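Long-range contacts in carbohydrate binding module (PDB 2XFE), which binds carbohydrate through calcium as a CBM60-type module, holding a galactose disaccharide here and probably recognising xylan as well as galactan: residues A[15-20]-A[52-57]; A[60-65]-A[98-103]. All coordinates share one frame; numbering follows the deposited sequence.

Contact 1. Residues A[15-20]-A[52-57]; sequences QESVSL and AFTNDA. With CA (calcium ion), chain C; GAL (beta-D-galactopyranose), chain B.
The Phe53 ring presents its edge to the backbone of the facing strand: the carbonyl oxygen of Ser17 lies in the ring plane, 3.5 Å from CD1. Beside it the CH2 groups of Glu16 approach the ring obliquely, with CG 3.9 Å from CE1 of Phe53. The ring reaches them because CG of Phe53 stands anti to the backbone N (chi1 173°). Glu16 turns its carboxylate away, to the backbone N-H groups of Asn13 and Asp61. The other flat group, the Asn55 amide, uses both ends on the strand's entrance. Its ND2 gives a hydrogen bond of 2.9 Å to Gln15 O, which lies in the amide plane, while its OD1 accepts Ser17 N at 2.8 Å, the donor standing above the carbonyl plane. A chi1 of 73°, with CG between the backbone N and carbonyl carbon, swings the amide across to the backbone of residues 15-17. An alanine here is likely to leave both Ser17 N and Gln15 O without these mates and the turn into 17-22 less firmly held. Further along, the antiparallel pairing is regular: Ser19 and Ala52 exchange two backbone bonds, and Thr54 N adds a longer one to Ser17 O. Val18 lies on the same face as Phe53, and both touch Val62 of the opposing sheet. On the other face one water bridges Ser17 OG, Ser19 OG and Thr54 OG1, at 2.6 Å from Ser17 OG; Ser19 OG is also hydrogen-bonded to Thr29 OG1 of adjacent strand 25-31. Past the strand end, Asp56 OD1 binds the calcium ion at 2.6 Å and OD2 lies 2.6 Å from galactose O3. Hydrogen bonds of the Asn55 side-chain amide thus prolong the pairing of two central strands into the loop whose Asp56 binds the sugar-holding calcium.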
ATOM      1  N   GLN A  15      14.074  -2.553  -3.254  1.00  8.67           N
ATOM      2  CA  GLN A  15      13.695  -3.653  -4.127  1.00  9.58           C
ATOM      3  C   GLN A  15      12.216  -3.958  -4.022  1.00  8.14           C
ATOM      4  O   GLN A  15      11.684  -4.797  -4.733  1.00  7.25           O
ATOM      5  CB  GLN A  15      14.446  -4.909  -3.682  1.00  9.78           C
ATOM      6  CG  GLN A  15      15.988  -4.799  -3.877  1.00 13.72           C
ATOM      7  CD  GLN A  15      16.756  -5.989  -3.342  1.00 14.03           C
ATOM      8  OE1 GLN A  15      17.992  -6.047  -3.455  1.00 17.54           O
ATOM      9  NE2 GLN A  15      16.085  -6.855  -2.683  1.00  9.57           N
ATOM     10  N   GLU A  16      11.546  -3.289  -3.076  1.00  7.37           N
ATOM     11  CA  GLU A  16      10.184  -3.649  -2.696  1.00  6.47           C
ATOM     12  C   GLU A  16       9.209  -3.316  -3.815  1.00  5.97           C
ATOM     13  O   GLU A  16       9.332  -2.305  -4.456  1.00  6.66           O
ATOM     14  CB  GLU A  16       9.764  -2.927  -1.391  1.00  5.61           C
ATOM     15  CG  GLU A  16      10.509  -3.348  -0.143  1.00  7.46           C
ATOM     16  CD  GLU A  16      11.819  -2.579   0.149  1.00  6.59           C
ATOM     17  OE1 GLU A  16      12.264  -1.736  -0.678  1.00  7.74           O
ATOM     18  OE2 GLU A  16      12.348  -2.819   1.219  1.00  6.87           O
ATOM     19  N   SER A  17       8.274  -4.223  -4.037  1.00  5.54           N
ATOM     20  CA  SER A  17       7.272  -4.109  -5.066  1.00  7.16           C
ATOM     21  C   SER A  17       5.883  -4.018  -4.420  1.00  6.88           C
ATOM     22  O   SER A  17       5.524  -4.803  -3.528  1.00  6.05           O
ATOM     23  CB  SER A  17       7.317  -5.265  -6.071  1.00  8.84           C
ATOM     24  OG  SER A  17       6.355  -5.110  -7.108  1.00  8.90           O
ATOM     25  N   VAL A  18       5.122  -3.008  -4.887  1.00  6.86           N
ATOM     26  CA  VAL A  18       3.758  -2.864  -4.491  1.00  7.49           C
ATOM     27  C   VAL A  18       2.840  -2.813  -5.708  1.00  7.51           C
ATOM     28  O   VAL A  18       3.214  -2.355  -6.789  1.00  6.45           O
ATOM     29  CB  VAL A  18       3.465  -1.651  -3.553  1.00  8.98           C
ATOM     30  CG1 VAL A  18       4.257  -1.746  -2.239  1.00  9.25           C
ATOM     31  CG2 VAL A  18       3.725  -0.366  -4.253  1.00  9.97           C
ATOM     32  N   SER A  19       1.634  -3.330  -5.505  1.00  7.16           N
ATOM     33  CA  SER A  19       0.603  -3.320  -6.537  1.00  8.46           C
ATOM     34  C   SER A  19      -0.606  -2.546  -6.004  1.00  7.44           C
ATOM     35  O   SER A  19      -1.035  -2.761  -4.872  1.00  6.75           O
ATOM     36  CB  SER A  19       0.210  -4.706  -6.932  1.00 10.08           C
ATOM     37  OG  SER A  19       1.312  -5.288  -7.643  1.00 11.97           O
ATOM     38  N   LEU A  20      -1.094  -1.629  -6.838  1.00  7.80           N
ATOM     39  CA  LEU A  20      -2.337  -0.927  -6.600  1.00  6.92           C
ATOM     40  C   LEU A  20      -3.451  -1.739  -7.247  1.00  7.37           C
ATOM     41  O   LEU A  20      -3.427  -1.947  -8.475  1.00  6.80           O
ATOM     42  CB  LEU A  20      -2.309   0.469  -7.266  1.00  6.36           C
ATOM     43  CG  LEU A  20      -3.586   1.270  -7.237  1.00  8.13           C
ATOM     44  CD1 LEU A  20      -4.013   1.583  -5.809  1.00  8.10           C
ATOM     45  CD2 LEU A  20      -3.512   2.564  -8.069  1.00  8.93           C
ATOM     46  N   ALA A  52      -0.781  -3.365  -2.092  1.00  5.87           N
ATOM     47  CA  ALA A  52      -0.251  -4.667  -1.711  1.00  6.91           C
ATOM     48  C   ALA A  52       1.279  -4.778  -1.868  1.00  6.43           C
ATOM     49  O   ALA A  52       1.782  -4.515  -2.934  1.00  6.66           O
ATOM     50  CB  ALA A  52      -0.901  -5.767  -2.561  1.00  5.93           C
ATOM     51  N   PHE A  53       1.982  -5.207  -0.803  1.00  6.01           N
ATOM     52  CA  PHE A  53       3.390  -5.546  -0.845  1.00  5.87           C
ATOM     53  C   PHE A  53       3.424  -7.056  -1.180  1.00  6.29           C
ATOM     54  O   PHE A  53       2.751  -7.878  -0.493  1.00  7.73           O
ATOM     55  CB  PHE A  53       3.965  -5.269   0.503  1.00  5.13           C
ATOM     56  CG  PHE A  53       5.354  -5.691   0.716  1.00  5.15           C
ATOM     57  CD1 PHE A  53       6.313  -5.691  -0.285  1.00  4.76           C
ATOM     58  CD2 PHE A  53       5.738  -6.022   2.008  1.00  6.22           C
ATOM     59  CE1 PHE A  53       7.641  -6.035   0.004  1.00  6.81           C
ATOM     60  CE2 PHE A  53       7.056  -6.338   2.331  1.00  7.42           C
ATOM     61  CZ  PHE A  53       8.013  -6.319   1.368  1.00  6.04           C
ATOM     62  N   THR A  54       4.141  -7.387  -2.256  1.00  7.43           N
ATOM     63  CA  THR A  54       4.098  -8.701  -2.819  1.00  8.68           C
ATOM     64  C   THR A  54       5.394  -9.523  -2.877  1.00  8.86           C
ATOM     65  O   THR A  54       5.355 -10.728  -3.243  1.00  9.80           O
ATOM     66  CB  THR A  54       3.573  -8.674  -4.302  1.00  9.84           C
ATOM     67  OG1 THR A  54       4.503  -7.932  -5.118  1.00  8.50           O
ATOM     68  CG2 THR A  54       2.102  -8.060  -4.389  1.00 11.03           C
ATOM     69  N   ASN A  55       6.510  -8.929  -2.540  1.00  8.74           N
ATOM     70  CA  ASN A  55       7.829  -9.577  -2.712  1.00  7.22           C
ATOM     71  C   ASN A  55       8.675  -9.516  -1.423  1.00  6.91           C
ATOM     72  O   ASN A  55       9.909  -9.364  -1.432  1.00  5.89           O
ATOM     73  CB  ASN A  55       8.524  -8.985  -3.937  1.00  5.87           C
ATOM     74  CG  ASN A  55       9.027  -7.588  -3.739  1.00  9.16           C
ATOM     75  OD1 ASN A  55       8.465  -6.803  -2.968  1.00  7.49           O
ATOM     76  ND2 ASN A  55      10.027  -7.223  -4.504  1.00  5.23           N
ATOM     77  N   ASP A  56       8.027  -9.696  -0.262  1.00  7.01           N
ATOM     78  CA  ASP A  56       8.767  -9.761   0.966  1.00  6.63           C
ATOM     79  C   ASP A  56       9.938 -10.746   0.854  1.00  8.29           C
ATOM     80  O   ASP A  56       9.826 -11.802   0.229  1.00  9.39           O
ATOM     81  CB  ASP A  56       7.859 -10.124   2.119  1.00  6.48           C
ATOM     82  CG  ASP A  56       8.481  -9.928   3.453  1.00  8.79           C
ATOM     83  OD1 ASP A  56       9.269  -8.987   3.561  1.00  7.02           O
ATOM     84  OD2 ASP A  56       8.145 -10.708   4.381  1.00  7.97           O
ATOM     85  N   ALA A  57      11.058 -10.363   1.462  1.00  8.54           N
ATOM     86  CA  ALA A  57      12.296 -11.188   1.523  1.00 10.87           C
ATOM     87  C   ALA A  57      13.116 -10.635   2.690  1.00 12.92           C
ATOM     88  O   ALA A  57      12.826  -9.570   3.226  1.00 10.78           O
ATOM     89  CB  ALA A  57      13.084 -11.065   0.243  1.00  8.67           C
TER
HETATM   90 CA    CA C1113       9.912  -7.675   5.696  1.00  6.48          CA
HETATM   91  C1  GAL B   2       9.690  -9.523  10.185  1.00  8.78           C
HETATM   92  C2  GAL B   2       9.805  -9.219   8.666  1.00  6.23           C
HETATM   93  C3  GAL B   2       9.101 -10.138   7.685  1.00  6.70           C
HETATM   94  C4  GAL B   2       9.153 -11.613   8.138  1.00 11.15           C
HETATM   95  C5  GAL B   2       8.892 -11.722   9.667  1.00 12.00           C
HETATM   96  C6  GAL B   2       9.081 -13.185  10.128  1.00 15.26           C
HETATM   97  O2  GAL B   2       9.766  -7.863   8.240  1.00  6.33           O
HETATM   98  O3  GAL B   2       9.672  -9.930   6.392  1.00  8.13           O
HETATM   99  O4  GAL B   2      10.405 -12.239   7.861  1.00 11.07           O
HETATM  100  O5  GAL B   2       9.607 -10.878  10.561  1.00  9.74           O
HETATM  101  O6  GAL B   2       8.348 -13.369  11.283  1.00 18.89           O
HETATM  102  O   HOH W   1       3.898  -5.879  -6.574  1.00 13.45           O
HETATM  103  O   HOH W   2      12.181  -7.978   6.114  1.00 11.10           O

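Contact 2. Residues A[60-65]-A[98-103]; sequences RDVQVD and EWLHCN. With CA (calcium ion), chain D; CA (calcium ion), chain C; GAL (beta-D-galactopyranose), chain B; GAL (beta-D-galactopyranose), chain E.
Residues 60-65 and 98-103 form a short antiparallel strand pair, the short strand 99-100 lying along strand 62-69, with a calcium ion at each end. Val62 and Leu100 are the hydrogen-bonded pair, and Val64 N adds a nearly straight bond to Glu98 O. On one face Gln63 lies over the Trp99 indole: its CB sits 3.6 Å above the six-membered ring centre, 3° off the normal, and its amide is stacked almost parallel to the ring, 11° between the planes. CG stands anti to the backbone N (chi1 -169°) and the extended chain carries NE2 on to Glu98 OE1, a hydrogen bond of 2.8 Å. The other oxygen of Glu98, OE2, joins Asp65 O and OD1 on one calcium ion, which Gln75 and Glu77 help to complete. At the far end Arg60 O, Asp61 OD2 and His101 O bind the second ion, with Asp56; Asp61 OD1 meets the His101 ring at its edge. Galactose O2 and O3 bind this ion at 2.6 and 2.4 Å, and O3 of the second galactose lies over a face of His101. Direct coordination of sugar hydroxyls by calcium in this way is characteristic of the ligand site of CBM60 modules.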
ATOM      1  N   ARG A  60      13.468  -6.591   3.205  1.00 10.11           N
ATOM      2  CA  ARG A  60      12.503  -5.754   2.484  1.00  7.79           C
ATOM      3  C   ARG A  60      11.266  -5.452   3.409  1.00  6.17           C
ATOM      4  O   ARG A  60      10.739  -6.354   3.993  1.00  5.59           O
ATOM      5  CB  ARG A  60      11.976  -6.493   1.246  1.00  8.01           C
ATOM      6  CG  ARG A  60      13.064  -6.779   0.174  1.00 10.15           C
ATOM      7  CD  ARG A  60      12.466  -7.449  -1.024  1.00  8.62           C
ATOM      8  NE  ARG A  60      13.439  -7.798  -2.016  1.00  7.67           N
ATOM      9  CZ  ARG A  60      13.299  -8.713  -2.930  1.00  5.43           C
ATOM     10  NH1 ARG A  60      12.232  -9.494  -2.957  1.00  7.71           N
ATOM     11  NH2 ARG A  60      14.299  -8.883  -3.795  1.00 10.03           N
ATOM     12  N   ASP A  61      10.824  -4.201   3.461  1.00  6.75           N
ATOM     13  CA  ASP A  61       9.630  -3.742   4.185  1.00  7.07           C
ATOM     14  C   ASP A  61       9.096  -2.520   3.456  1.00  6.96           C
ATOM     15  O   ASP A  61       9.891  -1.748   2.928  1.00  8.13           O
ATOM     16  CB  ASP A  61       9.907  -3.252   5.611  1.00  7.19           C
ATOM     17  CG  ASP A  61      10.306  -4.364   6.582  1.00  8.90           C
ATOM     18  OD1 ASP A  61      11.039  -4.036   7.535  1.00  9.11           O
ATOM     19  OD2 ASP A  61       9.815  -5.497   6.460  1.00  5.77           O
ATOM     20  N   VAL A  62       7.776  -2.339   3.457  1.00  6.39           N
ATOM     21  CA  VAL A  62       7.134  -1.215   2.764  1.00  6.47           C
ATOM     22  C   VAL A  62       6.503  -0.309   3.796  1.00  5.78           C
ATOM     23  O   VAL A  62       5.998  -0.799   4.836  1.00  5.89           O
ATOM     24  CB  VAL A  62       6.102  -1.733   1.725  1.00  5.43           C
ATOM     25  CG1 VAL A  62       5.198  -0.593   1.278  1.00  6.36           C
ATOM     26  CG2 VAL A  62       6.834  -2.385   0.528  1.00  8.69           C
ATOM     27  N   GLN A  63       6.543   0.993   3.530  1.00  5.22           N
ATOM     28  CA  GLN A  63       5.872   2.025   4.275  1.00  4.58           C
ATOM     29  C   GLN A  63       5.074   2.867   3.301  1.00  4.94           C
ATOM     30  O   GLN A  63       5.585   3.449   2.312  1.00  3.77           O
ATOM     31  CB  GLN A  63       6.861   2.880   5.056  1.00  5.61           C
ATOM     32  CG  GLN A  63       6.236   3.803   6.055  1.00  5.31           C
ATOM     33  CD  GLN A  63       7.216   4.905   6.574  1.00  8.27           C
ATOM     34  OE1 GLN A  63       8.364   5.034   6.106  1.00  7.56           O
ATOM     35  NE2 GLN A  63       6.704   5.751   7.483  1.00  7.30           N
ATOM     36  N   VAL A  64       3.776   2.922   3.563  1.00  6.26           N
ATOM     37  CA  VAL A  64       2.864   3.718   2.739  1.00  5.95           C
ATOM     38  C   VAL A  64       2.409   4.845   3.646  1.00  7.41           C
ATOM     39  O   VAL A  64       1.849   4.608   4.709  1.00  7.26           O
ATOM     40  CB  VAL A  64       1.642   2.889   2.232  1.00  6.27           C
ATOM     41  CG1 VAL A  64       0.718   3.762   1.488  1.00  7.69           C
ATOM     42  CG2 VAL A  64       2.088   1.732   1.391  1.00  5.69           C
ATOM     43  N   ASP A  65       2.711   6.092   3.279  1.00  7.21           N
ATOM     44  CA  ASP A  65       2.288   7.220   4.093  1.00  5.80           C
ATOM     45  C   ASP A  65       0.771   7.438   3.980  1.00  6.12           C
ATOM     46  O   ASP A  65       0.061   7.485   4.982  1.00  6.20           O
ATOM     47  CB  ASP A  65       3.052   8.478   3.607  1.00  5.95           C
ATOM     48  CG  ASP A  65       2.890   9.662   4.518  1.00  7.38           C
ATOM     49  OD1 ASP A  65       2.039   9.683   5.424  1.00  8.27           O
ATOM     50  OD2 ASP A  65       3.713  10.561   4.358  1.00  9.46           O
ATOM     51  N   GLU A  98       1.124   2.396   8.845  1.00  5.39           N
ATOM     52  CA  GLU A  98       1.715   2.674   7.554  1.00  5.64           C
ATOM     53  C   GLU A  98       2.513   1.519   6.966  1.00  5.42           C
ATOM     54  O   GLU A  98       2.870   1.536   5.784  1.00  6.38           O
ATOM     55  CB  GLU A  98       2.676   3.869   7.703  1.00  5.46           C
ATOM     56  CG  GLU A  98       1.969   5.150   8.040  1.00  5.87           C
ATOM     57  CD  GLU A  98       2.858   6.377   7.939  1.00  9.11           C
ATOM     58  OE1 GLU A  98       4.061   6.357   8.284  1.00 10.52           O
ATOM     59  OE2 GLU A  98       2.394   7.415   7.530  1.00  6.73           O
ATOM     60  N   TRP A  99       2.912   0.567   7.835  1.00  5.59           N
ATOM     61  CA  TRP A  99       3.916  -0.455   7.505  1.00  5.57           C
ATOM     62  C   TRP A  99       3.330  -1.744   6.964  1.00  8.00           C
ATOM     63  O   TRP A  99       2.302  -2.244   7.459  1.00  6.86           O
ATOM     64  CB  TRP A  99       4.825  -0.701   8.711  1.00  6.09           C
ATOM     65  CG  TRP A  99       5.769   0.440   8.941  1.00  6.30           C
ATOM     66  CD1 TRP A  99       5.529   1.516   9.712  1.00  8.19           C
ATOM     67  CD2 TRP A  99       7.044   0.682   8.304  1.00  6.05           C
ATOM     68  NE1 TRP A  99       6.556   2.405   9.624  1.00  7.13           N
ATOM     69  CE2 TRP A  99       7.523   1.899   8.798  1.00  6.20           C
ATOM     70  CE3 TRP A  99       7.851  -0.042   7.437  1.00  5.80           C
ATOM     71  CZ2 TRP A  99       8.733   2.436   8.381  1.00  7.98           C
ATOM     72  CZ3 TRP A  99       9.038   0.498   7.036  1.00  6.41           C
ATOM     73  CH2 TRP A  99       9.490   1.677   7.521  1.00  8.29           C
ATOM     74  N   LEU A 100       3.970  -2.275   5.920  1.00  4.55           N
ATOM     75  CA  LEU A 100       3.773  -3.631   5.500  1.00  5.57           C
ATOM     76  C   LEU A 100       5.144  -4.307   5.624  1.00  5.16           C
ATOM     77  O   LEU A 100       6.003  -4.126   4.773  1.00  5.94           O
ATOM     78  CB  LEU A 100       3.290  -3.702   4.064  1.00  4.44           C
ATOM     79  CG  LEU A 100       1.905  -3.090   3.857  1.00  8.93           C
ATOM     80  CD1 LEU A 100       1.516  -2.860   2.417  1.00 10.56           C
ATOM     81  CD2 LEU A 100       0.880  -4.061   4.396  1.00 11.27           C
ATOM     82  N   HIS A 101       5.316  -5.049   6.713  1.00  6.17           N
ATOM     83  CA  HIS A 101       6.572  -5.820   7.014  1.00  6.36           C
ATOM     84  C   HIS A 101       6.551  -7.179   6.334  1.00  7.30           C
ATOM     85  O   HIS A 101       7.568  -7.643   5.824  1.00  7.70           O
ATOM     86  CB  HIS A 101       6.788  -6.029   8.518  1.00  7.16           C
ATOM     87  CG  HIS A 101       6.780  -4.775   9.315  1.00  5.75           C
ATOM     88  ND1 HIS A 101       7.875  -3.946   9.423  1.00 11.55           N
ATOM     89  CD2 HIS A 101       5.787  -4.190  10.024  1.00  3.03           C
ATOM     90  CE1 HIS A 101       7.565  -2.902  10.163  1.00  5.93           C
ATOM     91  NE2 HIS A 101       6.307  -3.048  10.566  1.00 11.55           N
ATOM     92  N   CYS A 102       5.408  -7.836   6.328  1.00  7.07           N
ATOM     93  CA  CYS A 102       5.196  -9.075   5.594  1.00  8.24           C
ATOM     94  C   CYS A 102       4.366  -8.830   4.333  1.00  7.78           C
ATOM     95  O   CYS A 102       3.742  -7.758   4.179  1.00  8.34           O
ATOM     96  CB  CYS A 102       4.402 -10.016   6.505  1.00  7.64           C
ATOM     97  SG  CYS A 102       5.062 -10.148   8.235  1.00 11.73           S
ATOM     98  N   ASN A 103       4.320  -9.818   3.432  1.00  8.02           N
ATOM     99  CA  ASN A 103       3.414  -9.698   2.286  1.00  7.74           C
ATOM    100  C   ASN A 103       1.989  -9.503   2.768  1.00  8.63           C
ATOM    101  O   ASN A 103       1.579 -10.114   3.749  1.00  7.69           O
ATOM    102  CB  ASN A 103       3.462 -10.936   1.387  1.00  9.04           C
ATOM    103  CG  ASN A 103       4.740 -11.010   0.552  1.00  8.88           C
ATOM    104  OD1 ASN A 103       5.298  -9.979   0.133  1.00  7.77           O
ATOM    105  ND2 ASN A 103       5.197 -12.255   0.320  1.00 12.08           N
TER
HETATM  106 CA    CA D1114       0.567   8.835   6.952  1.00  8.35          CA
HETATM  107 CA    CA C1113       9.912  -7.675   5.696  1.00  6.48          CA
HETATM  108  C1  GAL B   2       9.690  -9.523  10.185  1.00  8.78           C
HETATM  109  C2  GAL B   2       9.805  -9.219   8.666  1.00  6.23           C
HETATM  110  C3  GAL B   2       9.101 -10.138   7.685  1.00  6.70           C
HETATM  111  C4  GAL B   2       9.153 -11.613   8.138  1.00 11.15           C
HETATM  112  C5  GAL B   2       8.892 -11.722   9.667  1.00 12.00           C
HETATM  113  C6  GAL B   2       9.081 -13.185  10.128  1.00 15.26           C
HETATM  114  O2  GAL B   2       9.766  -7.863   8.240  1.00  6.33           O
HETATM  115  O3  GAL B   2       9.672  -9.930   6.392  1.00  8.13           O
HETATM  116  O4  GAL B   2      10.405 -12.239   7.861  1.00 11.07           O
HETATM  117  O5  GAL B   2       9.607 -10.878  10.561  1.00  9.74           O
HETATM  118  O6  GAL B   2       8.348 -13.369  11.283  1.00 18.89           O
HETATM  119  C1  GAL E   1      11.966  -7.195  13.977  1.00 13.98           C
HETATM  120  C2  GAL E   1      11.314  -6.483  12.829  1.00 10.21           C
HETATM  121  C3  GAL E   1       9.881  -6.967  12.625  1.00  8.51           C
HETATM  122  C4  GAL E   1       9.828  -8.446  12.354  1.00 10.73           C
HETATM  123  C5  GAL E   1      10.683  -9.106  13.444  1.00 11.51           C
HETATM  124  C6  GAL E   1      10.726 -10.608  13.335  1.00 19.48           C
HETATM  125  O1  GAL E   1      13.281  -6.614  14.137  1.00 19.30           O
HETATM  126  O2  GAL E   1      11.279  -5.153  13.177  1.00 11.68           O
HETATM  127  O3  GAL E   1       9.329  -6.296  11.556  1.00  8.19           O
HETATM  128  O4  GAL E   1      10.399  -8.635  11.040  1.00 10.94           O
HETATM  129  O5  GAL E   1      11.997  -8.546  13.561  1.00 14.17           O
HETATM  130  O6  GAL E   1      11.649 -11.040  14.329  1.00 26.53           O
HETATM  131  O   HOH W   2      12.181  -7.978   6.114  1.00 11.10           O
HETATM  132  O   HOH W   3       1.182  10.873   7.958  1.00 10.55           O

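Overall arrangement
From the N terminus, strand 17-22 is entered through residues 15-16, and contact 1 closes the excursion through strands 25-31 and 37-42 when strand 48-53 returns beside it. Contact 2 opens only three residues later and closes a second, separate loop, through 72-75 and the hairpin 86-91, at strand 99-100. The two are therefore in series and neither nests in the other. Contact 1 belongs to the four-stranded sheet and contact 2 to the five-stranded one, and their inward side chains meet where Phe53 touches Val62 and Leu100. Hydrogen bonds from Asp56 N to Asn103 OD1 and from Arg60 NH1 to Asn55 O link them further, and both supply ligands to the sugar-binding calcium.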